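Local coordinates for protein enoyl-CoA hydratase (Mycobacterium avium, PDB 3OC7) that probably catalyses the reversible addition of water to the double bond of enoyl-CoA thioesters in fatty acid metabolism, as a member of the crotonase family, at residues A[9-14]-A[20-25]; A[45-50]-A[101-106]; A[56-61]-A[202-207]; A[109-114]-A[217-222]; A[132-137]-A[194-199]. All coordinates share one frame; numbering follows the deposited sequence.

Interaction 1: residues A[9-14]-A[20-25]; sequences VDYAGP and PVARLT
Asp10 and Thr25 pair through two backbone hydrogen bonds, Asp10 N to Thr25 O and Thr25 N to Asp10 O, both 3.0 Å. Two residues on, Ala12 and Arg23 repeat the exchange, with Arg23 N reaching Ala12 O at 2.9 Å. Between these hydrogen-bonded pairs sits the non-hydrogen-bonded pair Tyr11 and Leu24. Weaker CA-H...O contacts fill in, among them Ala22 CA against Ala12 O at 3.3 Å.

The antiparallel pair forms one border of the crotonase sheet: strand 9-12 is the outermost of this chain's main sheet, and 21-26 is bonded on its other flank to the parallel strand 58-63. Past Ala12, Gly13 occupies the N-cap position just before the short helix 14-17 that turns the chain back.

Apolar contact falls on the face bearing Tyr11 and Leu24. With its CG anti to the backbone N (chi1 -176°), Tyr11 carries its ring along the strand pair toward Leu24 and Ala22. Leu24 CD2 meets the ring obliquely, 3.4 Å from Tyr11 CD2. The phenol end passes on to Ala22, whose CB is 3.9 Å from Tyr11 OH. Helix 37-52 packs against this face.

Water carries the polar contact on the other face. One molecule hydrogen-bonds to Asp10 OD2 at 2.9 Å and also to Arg23 O and Thr25 OG1, linking the two strands; the second carboxylate oxygen, Asp10 OD1, takes the backbone N-H of Asp6.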
# COMPACT_ATOMS: atom_id res chain seq x y z
N VAL A 9 2.69 -0.57 35.05
CA VAL A 9 1.91 -1.42 34.13
C VAL A 9 1.11 -2.42 34.99
O VAL A 9 1.69 -3.12 35.85
CB VAL A 9 2.81 -2.21 33.12
CG1 VAL A 9 1.97 -3.05 32.15
CG2 VAL A 9 3.73 -1.27 32.34
N ASP A 10 -0.21 -2.49 34.77
CA ASP A 10 -1.05 -3.51 35.46
C ASP A 10 -1.31 -4.74 34.57
O ASP A 10 -1.52 -4.60 33.37
CB ASP A 10 -2.40 -2.91 35.92
CG ASP A 10 -3.30 -3.95 36.61
OD1 ASP A 10 -3.06 -4.27 37.80
OD2 ASP A 10 -4.24 -4.45 35.96
N TYR A 11 -1.28 -5.93 35.17
CA TYR A 11 -1.54 -7.21 34.48
C TYR A 11 -2.83 -7.84 35.01
O TYR A 11 -2.98 -8.02 36.23
CB TYR A 11 -0.38 -8.20 34.70
CG TYR A 11 -0.52 -9.53 33.95
CD1 TYR A 11 -1.31 -10.58 34.46
CD2 TYR A 11 0.13 -9.74 32.73
CE1 TYR A 11 -1.44 -11.79 33.76
CE2 TYR A 11 0.01 -10.95 32.03
CZ TYR A 11 -0.78 -11.97 32.55
OH TYR A 11 -0.91 -13.15 31.85
N ALA A 12 -3.75 -8.17 34.10
CA ALA A 12 -4.97 -8.93 34.41
C ALA A 12 -5.11 -10.16 33.48
O ALA A 12 -5.19 -10.02 32.25
CB ALA A 12 -6.21 -8.04 34.33
N GLY A 13 -5.11 -11.35 34.07
CA GLY A 13 -5.19 -12.61 33.32
C GLY A 13 -6.60 -13.17 33.22
O GLY A 13 -7.55 -12.53 33.67
N PRO A 14 -6.75 -14.37 32.60
CA PRO A 14 -8.05 -15.03 32.35
C PRO A 14 -9.04 -15.09 33.53
O PRO A 14 -10.23 -14.88 33.33
CB PRO A 14 -7.65 -16.42 31.85
CG PRO A 14 -6.36 -16.17 31.13
CD PRO A 14 -5.65 -15.11 31.94
N PRO A 20 -10.13 -15.95 27.22
CA PRO A 20 -8.77 -16.36 26.83
C PRO A 20 -7.87 -15.16 26.46
O PRO A 20 -7.20 -15.17 25.41
CB PRO A 20 -9.01 -17.27 25.62
CG PRO A 20 -10.27 -16.76 25.02
CD PRO A 20 -11.11 -16.21 26.15
N VAL A 21 -7.84 -14.19 27.36
CA VAL A 21 -7.25 -12.86 27.14
C VAL A 21 -6.50 -12.30 28.37
O VAL A 21 -6.95 -12.45 29.53
CB VAL A 21 -8.32 -11.84 26.60
CG1 VAL A 21 -9.51 -11.69 27.57
CG2 VAL A 21 -7.70 -10.48 26.26
N ALA A 22 -5.34 -11.69 28.12
CA ALA A 22 -4.62 -10.89 29.12
C ALA A 22 -4.67 -9.39 28.77
O ALA A 22 -4.45 -9.04 27.61
CB ALA A 22 -3.16 -11.38 29.27
N ARG A 23 -4.95 -8.53 29.75
CA ARG A 23 -4.97 -7.06 29.57
C ARG A 23 -3.76 -6.42 30.25
O ARG A 23 -3.56 -6.62 31.46
CB ARG A 23 -6.28 -6.47 30.12
CG ARG A 23 -6.50 -4.96 29.91
CD ARG A 23 -7.88 -4.51 30.40
NE ARG A 23 -8.91 -4.77 29.40
CZ ARG A 23 -9.54 -3.84 28.69
NH1 ARG A 23 -9.27 -2.55 28.89
NH2 ARG A 23 -10.45 -4.18 27.79
N LEU A 24 -2.95 -5.70 29.47
CA LEU A 24 -1.81 -4.91 29.97
C LEU A 24 -2.17 -3.42 29.93
O LEU A 24 -2.36 -2.87 28.83
CB LEU A 24 -0.53 -5.17 29.13
CG LEU A 24 -0.03 -6.61 28.96
CD1 LEU A 24 1.19 -6.71 28.05
CD2 LEU A 24 0.26 -7.30 30.30
N THR A 25 -2.29 -2.78 31.09
CA THR A 25 -2.73 -1.37 31.14
C THR A 25 -1.59 -0.42 31.52
O THR A 25 -1.02 -0.51 32.63
CB THR A 25 -3.92 -1.15 32.16
OG1 THR A 25 -4.97 -2.10 31.89
CG2 THR A 25 -4.49 0.31 32.12
O HOH W 1 -4.87 -4.53 33.15

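Interaction 2: residues A[45-50]-A[101-106]; sequences QGLRDA and MRAIVE
Two helices of the crotonase fold, 37-52 and 86-106, come together here through a small hydrophobic contact in which Leu47 of the first meets Ile104 and Ala103 of the second. The nearest backbones, at Leu47 and Ile104, keep their CA atoms 7.8 Å apart, and one leucine branch does the bridging. Leu47 holds CG anti to its carbonyl carbon (chi1 -68°), and its CD1 methyl extends to the neighbouring helix. There it lies 4.0 Å from Ile104 CG1, the methylene of the longer isoleucine branch, with the two side chains running obliquely past each other. The same Leu47 CD1 stands 4.4 Å from Ala103 CB.

Two polar pairs lie along the helices, one in each segment. Gln45 NE2 donates to Asp49 OD1 at 3.0 Å, one turn on; the oxygen lies in the plane of the amide but is approached from above the carboxylate plane. On the second helix, Arg102 NE forms a salt bridge with Glu106 OE2 at 3.1 Å, again from above the carboxylate, and the oxygen is tilted out of the guanidinium plane. Arg102 NH2 has a second acidic partner in Asp231 of helix 212-245.

Leu47 also packs on Leu24 of strand 21-26, which places this contact beside the sheet. With only 92 Å² buried between them, the two segments meet through apolar contact without a hydrogen bond, a contact that probably prescribes little about their relative rotation.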
# COMPACT_ATOMS: atom_id res chain seq x y z
N GLN A 45 8.13 -7.71 30.68
CA GLN A 45 7.77 -8.80 31.61
C GLN A 45 6.29 -9.20 31.46
O GLN A 45 5.96 -10.39 31.49
CB GLN A 45 8.11 -8.43 33.07
CG GLN A 45 7.97 -9.59 34.08
CD GLN A 45 8.84 -10.81 33.72
OE1 GLN A 45 10.06 -10.69 33.55
NE2 GLN A 45 8.22 -11.98 33.59
N GLY A 46 5.41 -8.20 31.25
CA GLY A 46 3.99 -8.49 31.02
C GLY A 46 3.70 -9.32 29.77
O GLY A 46 2.86 -10.24 29.79
N LEU A 47 4.37 -8.99 28.67
CA LEU A 47 4.28 -9.79 27.44
C LEU A 47 4.78 -11.23 27.63
O LEU A 47 4.18 -12.17 27.11
CB LEU A 47 5.02 -9.09 26.27
CG LEU A 47 4.44 -7.77 25.73
CD1 LEU A 47 5.49 -6.93 24.94
CD2 LEU A 47 3.17 -8.03 24.88
N ARG A 48 5.85 -11.39 28.41
CA ARG A 48 6.39 -12.72 28.71
C ARG A 48 5.39 -13.54 29.55
O ARG A 48 5.14 -14.72 29.26
CB ARG A 48 7.76 -12.59 29.39
CG ARG A 48 8.56 -13.88 29.46
CD ARG A 48 10.02 -13.66 29.86
NE ARG A 48 10.78 -12.78 28.96
CZ ARG A 48 11.35 -13.17 27.81
NH1 ARG A 48 12.03 -12.30 27.08
NH2 ARG A 48 11.25 -14.43 27.40
N ASP A 49 4.80 -12.91 30.57
CA ASP A 49 3.82 -13.58 31.44
C ASP A 49 2.59 -14.05 30.65
O ASP A 49 2.10 -15.16 30.86
CB ASP A 49 3.39 -12.67 32.61
CG ASP A 49 4.50 -12.47 33.66
OD1 ASP A 49 5.47 -13.27 33.72
OD2 ASP A 49 4.36 -11.50 34.45
N ALA A 50 2.09 -13.20 29.74
CA ALA A 50 0.99 -13.60 28.85
C ALA A 50 1.32 -14.80 27.95
O ALA A 50 0.53 -15.74 27.86
CB ALA A 50 0.51 -12.41 28.01
N MET A 101 9.30 -2.46 20.45
CA MET A 101 8.48 -2.71 19.25
C MET A 101 8.69 -4.12 18.69
O MET A 101 7.72 -4.82 18.35
CB MET A 101 8.76 -1.65 18.17
CG MET A 101 8.32 -0.20 18.54
SD MET A 101 8.44 0.96 17.13
CE MET A 101 10.20 0.79 16.72
N ARG A 102 9.94 -4.55 18.62
CA ARG A 102 10.29 -5.88 18.11
C ARG A 102 9.70 -7.05 18.96
O ARG A 102 9.27 -8.07 18.40
CB ARG A 102 11.82 -6.04 17.91
CG ARG A 102 12.21 -7.30 17.10
CD ARG A 102 13.67 -7.35 16.61
NE ARG A 102 13.84 -8.47 15.67
CZ ARG A 102 14.68 -8.51 14.65
NH1 ARG A 102 15.51 -7.50 14.39
NH2 ARG A 102 14.71 -9.60 13.88
N ALA A 103 9.66 -6.88 20.29
CA ALA A 103 9.04 -7.87 21.20
C ALA A 103 7.54 -8.07 20.90
O ALA A 103 7.04 -9.20 20.87
CB ALA A 103 9.25 -7.50 22.68
N ILE A 104 6.83 -6.96 20.63
CA ILE A 104 5.40 -7.02 20.27
C ILE A 104 5.25 -7.76 18.91
O ILE A 104 4.43 -8.68 18.77
CB ILE A 104 4.76 -5.58 20.21
CG1 ILE A 104 4.72 -4.94 21.61
CG2 ILE A 104 3.35 -5.62 19.57
CD1 ILE A 104 4.39 -3.46 21.59
N VAL A 105 6.05 -7.37 17.91
CA VAL A 105 5.99 -7.97 16.56
C VAL A 105 6.34 -9.49 16.54
O VAL A 105 5.70 -10.26 15.78
CB VAL A 105 6.83 -7.15 15.53
CG1 VAL A 105 6.79 -7.78 14.14
CG2 VAL A 105 6.31 -5.72 15.42
N GLU A 106 7.29 -9.92 17.39
CA GLU A 106 7.75 -11.34 17.44
C GLU A 106 6.82 -12.30 18.21
O GLU A 106 6.98 -13.52 18.11
CB GLU A 106 9.19 -11.44 18.01
CG GLU A 106 10.29 -10.95 17.05
CD GLU A 106 11.71 -11.02 17.64
OE1 GLU A 106 11.85 -11.03 18.87
OE2 GLU A 106 12.69 -11.03 16.87

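Interaction 3: residues A[56-61]-A[202-207]; sequences VRVVVL and QLVTDV
Val58 and Val60, two residues apart on strand 58-63, turn their side chains toward Val204 and Val207 on helix 196-208. This is helix-on-sheet packing within the crotonase fold: the segment axes pass 9.6 Å apart and run nearly antiparallel, at 161°, so a ridge of helix valines lies lengthwise over the strand.

Val204 forms the bump at the middle. Its two methyls part like a fork, CG2 coming 3.8 Å from Val60 CG2 and CG1 4.2 Å from Val58 CG1. Val204 is thus set over the dip between the two strand valines, crossing Val60 at about a right angle and Val58 obliquely. Nearly one turn on, Val207 supplies the second bump and sends a single methyl, CG1, onto the flank of Val58. That methyl sits nearly equally far from the branch carbon Val58 CB and from the methyl Val58 CG2. Val58 can receive both helix residues because its CG1 stands between the backbone N and the carbonyl carbon (chi1 61°), turned to Val204, while CG2 is left beside Val207.

Neighbouring parts of the fold widen the floor under this helix, Val21 of strand 21-26 touching Val204 and Pro110, just before strand 111-115, touching Val207. Just before strand 58-63, Arg57 reaches past the valines and gives a hydrogen bond from NH2 to the backbone oxygen of Gly208. A second subunit borders the site, its Thr174 packing on Leu203 and Val207. Val207 CG1 stands 4.0 Å from Val58 CB.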
# COMPACT_ATOMS: atom_id res chain seq x y z
N VAL A 56 -4.08 -18.20 27.55
CA VAL A 56 -4.13 -16.91 26.84
C VAL A 56 -3.93 -17.11 25.32
O VAL A 56 -2.94 -17.74 24.89
CB VAL A 56 -3.08 -15.91 27.42
CG1 VAL A 56 -3.08 -14.57 26.64
CG2 VAL A 56 -3.32 -15.64 28.90
N ARG A 57 -4.88 -16.58 24.53
CA ARG A 57 -4.78 -16.59 23.05
C ARG A 57 -4.68 -15.19 22.37
O ARG A 57 -4.40 -15.09 21.17
CB ARG A 57 -5.88 -17.48 22.41
CG ARG A 57 -5.69 -18.99 22.72
CD ARG A 57 -6.58 -19.94 21.89
NE ARG A 57 -8.02 -19.72 22.05
CZ ARG A 57 -8.75 -20.11 23.09
NH1 ARG A 57 -8.19 -20.75 24.12
NH2 ARG A 57 -10.05 -19.86 23.12
N VAL A 58 -4.84 -14.11 23.16
CA VAL A 58 -4.79 -12.73 22.67
C VAL A 58 -4.45 -11.77 23.82
O VAL A 58 -4.82 -12.05 24.99
CB VAL A 58 -6.12 -12.35 21.94
CG1 VAL A 58 -7.32 -12.42 22.88
CG2 VAL A 58 -6.05 -10.96 21.27
N VAL A 59 -3.75 -10.66 23.50
CA VAL A 59 -3.46 -9.55 24.45
C VAL A 59 -4.13 -8.23 24.06
O VAL A 59 -4.13 -7.88 22.86
CB VAL A 59 -1.92 -9.28 24.48
CG1 VAL A 59 -1.55 -8.03 25.31
CG2 VAL A 59 -1.16 -10.49 25.01
N VAL A 60 -4.67 -7.49 25.04
CA VAL A 60 -5.12 -6.09 24.84
C VAL A 60 -4.15 -5.11 25.53
O VAL A 60 -3.86 -5.28 26.73
CB VAL A 60 -6.58 -5.86 25.36
CG1 VAL A 60 -7.00 -4.36 25.26
CG2 VAL A 60 -7.58 -6.78 24.63
N LEU A 61 -3.64 -4.12 24.78
CA LEU A 61 -2.80 -3.05 25.33
C LEU A 61 -3.68 -1.79 25.53
O LEU A 61 -4.03 -1.12 24.55
CB LEU A 61 -1.60 -2.76 24.40
CG LEU A 61 -0.58 -1.67 24.80
CD1 LEU A 61 0.11 -1.93 26.16
CD2 LEU A 61 0.48 -1.46 23.68
N GLN A 202 -15.93 -7.51 20.94
CA GLN A 202 -16.24 -8.31 19.74
C GLN A 202 -14.98 -8.88 19.05
O GLN A 202 -14.97 -10.06 18.65
CB GLN A 202 -17.12 -7.55 18.74
CG GLN A 202 -17.65 -8.44 17.60
CD GLN A 202 -18.46 -9.65 18.09
OE1 GLN A 202 -18.13 -10.80 17.81
NE2 GLN A 202 -19.52 -9.37 18.85
N LEU A 203 -13.94 -8.04 18.92
CA LEU A 203 -12.67 -8.49 18.32
C LEU A 203 -12.00 -9.61 19.13
O LEU A 203 -11.49 -10.58 18.55
CB LEU A 203 -11.70 -7.30 18.06
CG LEU A 203 -12.07 -6.28 16.98
CD1 LEU A 203 -11.29 -4.96 17.16
CD2 LEU A 203 -11.90 -6.83 15.56
N VAL A 204 -11.98 -9.49 20.46
CA VAL A 204 -11.43 -10.52 21.35
C VAL A 204 -12.19 -11.87 21.23
O VAL A 204 -11.56 -12.95 21.16
CB VAL A 204 -11.36 -10.00 22.83
CG1 VAL A 204 -11.16 -11.15 23.84
CG2 VAL A 204 -10.26 -8.94 22.97
N THR A 205 -13.53 -11.81 21.16
CA THR A 205 -14.38 -12.99 20.93
C THR A 205 -14.00 -13.71 19.62
O THR A 205 -13.78 -14.93 19.61
CB THR A 205 -15.90 -12.62 20.98
OG1 THR A 205 -16.23 -12.08 22.27
CG2 THR A 205 -16.77 -13.85 20.73
N ASP A 206 -13.87 -12.96 18.52
CA ASP A 206 -13.55 -13.56 17.22
C ASP A 206 -12.11 -14.13 17.11
O ASP A 206 -11.92 -15.24 16.62
CB ASP A 206 -13.90 -12.57 16.09
CG ASP A 206 -15.41 -12.33 15.95
OD1 ASP A 206 -16.21 -13.17 16.44
OD2 ASP A 206 -15.81 -11.31 15.35
N VAL A 207 -11.12 -13.37 17.58
CA VAL A 207 -9.73 -13.87 17.61
C VAL A 207 -9.60 -15.14 18.49
O VAL A 207 -8.93 -16.11 18.12
CB VAL A 207 -8.72 -12.75 18.04
CG1 VAL A 207 -7.30 -13.30 18.19
CG2 VAL A 207 -8.72 -11.60 17.03

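Interaction 4: residues A[109-114]-A[217-222]; sequences LPVIAA and ASKALT. With EDO (1,2-ethanediol), chain B.
Lys219 points its whole side chain from helix 212-245 at the chain just before strand 111-115, where its NZ donates to Leu109 O at 2.9 Å. All four torsions are near 180°, beginning with CG anti to the backbone N (chi1 174°), so the chain is a straight rod that delivers the ammonium group well beyond the helix surface. NZ comes to the carbonyl at a C=O...N angle of 141° and 34° off its plane. Behind the nitrogen the aliphatic part lies alongside the same peptide, with Lys219 CD 3.8 Å from Leu109 O and 4.3 Å from Pro110 N. Val111 holds a methyl, CG2, 4.2 Å from Lys219 NZ, while the Leu109 side chain is directed away and packs on Val59.

Two further acceptors meet NZ: the backbone oxygen of Ile104 and the carboxylate of Asp131, which makes a salt bridge. Asp131 OD2 also accepts from Val111 N. Farther along the helix Thr222 OG1 returns a hydrogen bond to Lys219 O at 2.8 Å, and Leu221 O accepts from an ethanediol, probably from the crystallisation liquor, that also binds a second subunit.

A buried ammonium group is therefore gripped by two carbonyls and one carboxylate, which should favour its charged form and ties helix 212-245 to the last turn of helix 86-106, the chain just before strand 111-115 and Asp131, just before strand 132-135.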
# COMPACT_ATOMS: atom_id res chain seq x y z
N LEU A 109 1.39 -14.31 20.19
CA LEU A 109 0.05 -13.76 20.48
C LEU A 109 -0.30 -12.55 19.61
O LEU A 109 0.51 -11.61 19.51
CB LEU A 109 -0.04 -13.34 21.96
CG LEU A 109 0.17 -14.39 23.05
CD1 LEU A 109 0.34 -13.73 24.42
CD2 LEU A 109 -1.00 -15.36 23.06
N PRO A 110 -1.51 -12.54 18.99
CA PRO A 110 -2.04 -11.26 18.47
C PRO A 110 -2.15 -10.19 19.59
O PRO A 110 -2.61 -10.51 20.72
CB PRO A 110 -3.44 -11.66 17.94
CG PRO A 110 -3.33 -13.16 17.63
CD PRO A 110 -2.44 -13.67 18.77
N VAL A 111 -1.72 -8.95 19.29
CA VAL A 111 -1.78 -7.81 20.24
C VAL A 111 -2.67 -6.68 19.66
O VAL A 111 -2.44 -6.19 18.53
CB VAL A 111 -0.35 -7.27 20.58
CG1 VAL A 111 -0.45 -6.19 21.67
CG2 VAL A 111 0.60 -8.38 21.02
N ILE A 112 -3.69 -6.29 20.45
CA ILE A 112 -4.70 -5.29 20.06
C ILE A 112 -4.61 -4.01 20.92
O ILE A 112 -4.81 -4.06 22.14
CB ILE A 112 -6.16 -5.87 20.16
CG1 ILE A 112 -6.27 -7.21 19.42
CG2 ILE A 112 -7.20 -4.83 19.66
CD1 ILE A 112 -7.64 -7.88 19.60
N ALA A 113 -4.35 -2.85 20.30
CA ALA A 113 -4.34 -1.57 21.06
C ALA A 113 -5.76 -1.01 21.25
O ALA A 113 -6.58 -0.98 20.30
CB ALA A 113 -3.44 -0.52 20.36
N ALA A 114 -6.03 -0.55 22.47
CA ALA A 114 -7.30 0.11 22.83
C ALA A 114 -7.03 1.57 23.24
O ALA A 114 -6.60 1.84 24.38
CB ALA A 114 -8.04 -0.68 23.96
N ALA A 217 0.88 -18.91 13.39
CA ALA A 217 1.34 -19.04 11.99
C ALA A 217 0.72 -17.99 11.07
O ALA A 217 1.40 -17.47 10.13
CB ALA A 217 1.08 -20.46 11.47
N SER A 218 -0.56 -17.66 11.32
CA SER A 218 -1.26 -16.63 10.54
C SER A 218 -0.63 -15.23 10.79
O SER A 218 -0.41 -14.47 9.83
CB SER A 218 -2.77 -16.63 10.82
OG SER A 218 -3.41 -17.87 10.49
N LYS A 219 -0.33 -14.90 12.05
CA LYS A 219 0.41 -13.66 12.39
C LYS A 219 1.80 -13.58 11.70
O LYS A 219 2.15 -12.54 11.09
CB LYS A 219 0.54 -13.49 13.91
CG LYS A 219 1.42 -12.30 14.34
CD LYS A 219 1.32 -11.92 15.84
CE LYS A 219 2.42 -10.92 16.22
NZ LYS A 219 2.15 -10.22 17.52
N ALA A 220 2.60 -14.65 11.80
CA ALA A 220 3.95 -14.67 11.23
C ALA A 220 3.99 -14.38 9.71
O ALA A 220 4.92 -13.73 9.20
CB ALA A 220 4.67 -15.98 11.56
N LEU A 221 2.96 -14.83 8.98
CA LEU A 221 2.89 -14.49 7.54
C LEU A 221 2.88 -12.96 7.30
O LEU A 221 3.54 -12.44 6.37
CB LEU A 221 1.67 -15.15 6.87
CG LEU A 221 1.66 -16.69 6.80
CD1 LEU A 221 0.24 -17.18 6.59
CD2 LEU A 221 2.58 -17.20 5.69
N THR A 222 2.16 -12.23 8.17
CA THR A 222 1.98 -10.77 8.08
C THR A 222 3.14 -9.94 8.66
O THR A 222 3.26 -8.74 8.33
CB THR A 222 0.62 -10.28 8.69
OG1 THR A 222 0.65 -10.33 10.14
CG2 THR A 222 -0.58 -11.10 8.13
C1 EDO B . 5.10 -14.56 2.23
O1 EDO B . 5.31 -14.00 0.93
C2 EDO B . 5.41 -13.52 3.30
O2 EDO B . 5.19 -14.14 4.58

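Interaction 5: residues A[132-137]-A[194-199]; sequences IAVAGP and EDLDAA
The extended strand 132-135 turns Val134 toward the first turn of helix 196-208, and the chain leaves the sheet through Gly136 and Pro137 beside the loop that leads into that helix. Val134 and Leu196 carry the apolar centre of the contact. Val134 has CG1 anti to its backbone N (chi1 -170°), a setting that presents this methyl to the helix. Leu196 answers with CD1, 3.7 Å from Val134 CG1 and 3.9 Å from Val134 CB, and the two side chains run obliquely past one another. Leu196 CD1 also rests 3.8 Å from Val134 O, and thus lies against both the side chain and the carbonyl oxygen of Val134.

Ala199, nearly one turn further on, sets its CB 4.1 Å from the same Val134 CG1. That valine methyl is thus held between a leucine branch and an alanine methyl of one helix. At the outer end the Pro137 ring meets the loop backbone, its CD 3.7 Å from Glu194 O, with the glutamate side chain turned away.

The helix start is fixed by its own cap: Asp195 occupies the N-cap position, and its OD1 accepts from Ala198 N at 3.2 Å, met from above the carboxylate plane.

Strand 132-135 lies between 111-115, whose Ala113 bonds to Ile132 and Val134, and the short strand 191-192, outermost within this chain. Met191 of that strand touches both Val134 and Ala199, and Ile200 and Leu203 carry the helix's cover of Val134 onward.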
# COMPACT_ATOMS: atom_id res chain seq x y z
N ILE A 132 -3.57 -5.20 15.50
CA ILE A 132 -4.89 -4.53 15.33
C ILE A 132 -4.92 -3.32 16.28
O ILE A 132 -4.33 -3.40 17.38
CB ILE A 132 -6.07 -5.52 15.65
CG1 ILE A 132 -6.01 -6.76 14.73
CG2 ILE A 132 -7.44 -4.81 15.55
CD1 ILE A 132 -6.98 -7.93 15.10
N ALA A 133 -5.52 -2.20 15.86
CA ALA A 133 -5.66 -1.00 16.72
C ALA A 133 -7.04 -0.34 16.54
O ALA A 133 -7.49 -0.11 15.40
CB ALA A 133 -4.53 0.01 16.45
N VAL A 134 -7.69 -0.03 17.66
CA VAL A 134 -9.02 0.64 17.70
C VAL A 134 -8.93 1.96 18.49
O VAL A 134 -8.32 1.98 19.57
CB VAL A 134 -10.12 -0.30 18.33
CG1 VAL A 134 -11.56 0.27 18.17
CG2 VAL A 134 -10.02 -1.71 17.74
N ALA A 135 -9.51 3.04 17.96
CA ALA A 135 -9.51 4.34 18.68
C ALA A 135 -10.89 4.99 18.81
O ALA A 135 -11.69 5.02 17.85
CB ALA A 135 -8.54 5.33 18.02
N GLY A 136 -11.15 5.54 20.00
CA GLY A 136 -12.44 6.18 20.34
C GLY A 136 -12.45 7.70 20.17
O GLY A 136 -11.45 8.29 19.71
N PRO A 137 -13.58 8.36 20.55
CA PRO A 137 -13.85 9.78 20.20
C PRO A 137 -13.00 10.86 20.90
O PRO A 137 -13.04 12.02 20.46
CB PRO A 137 -15.36 9.95 20.51
CG PRO A 137 -15.63 8.94 21.59
CD PRO A 137 -14.70 7.76 21.30
N GLU A 194 -17.15 4.67 18.12
CA GLU A 194 -17.77 5.52 19.16
C GLU A 194 -17.81 4.82 20.54
O GLU A 194 -17.59 5.49 21.57
CB GLU A 194 -19.17 6.01 18.76
CG GLU A 194 -19.73 7.10 19.72
CD GLU A 194 -21.08 7.67 19.32
OE1 GLU A 194 -22.04 6.89 19.13
OE2 GLU A 194 -21.20 8.91 19.23
N ASP A 195 -18.08 3.51 20.55
CA ASP A 195 -18.08 2.68 21.76
C ASP A 195 -16.84 1.76 21.71
O ASP A 195 -16.90 0.65 21.15
CB ASP A 195 -19.40 1.87 21.85
CG ASP A 195 -19.58 1.11 23.19
OD1 ASP A 195 -18.61 0.86 23.95
OD2 ASP A 195 -20.74 0.74 23.49
N LEU A 196 -15.73 2.22 22.28
CA LEU A 196 -14.47 1.45 22.31
C LEU A 196 -14.59 0.06 22.97
O LEU A 196 -14.10 -0.95 22.42
CB LEU A 196 -13.32 2.26 22.92
CG LEU A 196 -11.94 1.56 23.08
CD1 LEU A 196 -11.28 1.17 21.75
CD2 LEU A 196 -10.99 2.40 23.93
N ASP A 197 -15.23 0.01 24.14
CA ASP A 197 -15.37 -1.26 24.90
C ASP A 197 -16.13 -2.35 24.12
O ASP A 197 -15.73 -3.53 24.10
CB ASP A 197 -16.03 -1.01 26.26
CG ASP A 197 -15.13 -0.24 27.23
OD1 ASP A 197 -13.91 -0.10 26.97
OD2 ASP A 197 -15.65 0.23 28.27
N ALA A 198 -17.23 -1.96 23.47
CA ALA A 198 -18.02 -2.89 22.66
C ALA A 198 -17.22 -3.44 21.45
O ALA A 198 -17.33 -4.63 21.13
CB ALA A 198 -19.32 -2.22 22.19
N ALA A 199 -16.43 -2.58 20.80
CA ALA A 199 -15.62 -3.01 19.65
C ALA A 199 -14.49 -3.98 20.05
O ALA A 199 -14.29 -5.01 19.39
CB ALA A 199 -15.08 -1.77 18.90

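Four of the contacts share the main sheet, taken in order across it: interaction 1 at one border, then 3, 4 and 5. Interactions 1 and 3 join through Leu24 N and Val60 O, 2.9 Å apart; 3 and 4 through Leu61 N and Ile112 O, 2.9 Å; 4 and 5 through Ala113 N and Ile132 O, 3.0 Å. Helix 196-208 serves both 3 and 5, where Leu203 CD1 lies 3.5 Å from Val134 CG2. Interaction 2 packs beside interaction 1, with Tyr11 OH 3.6 Å from Ala50 CA, and meets 4 where Lys219 CE is 3.4 Å from Val105 O. Interactions 2 and 5 are farthest apart, their centres about 22 Å from each other.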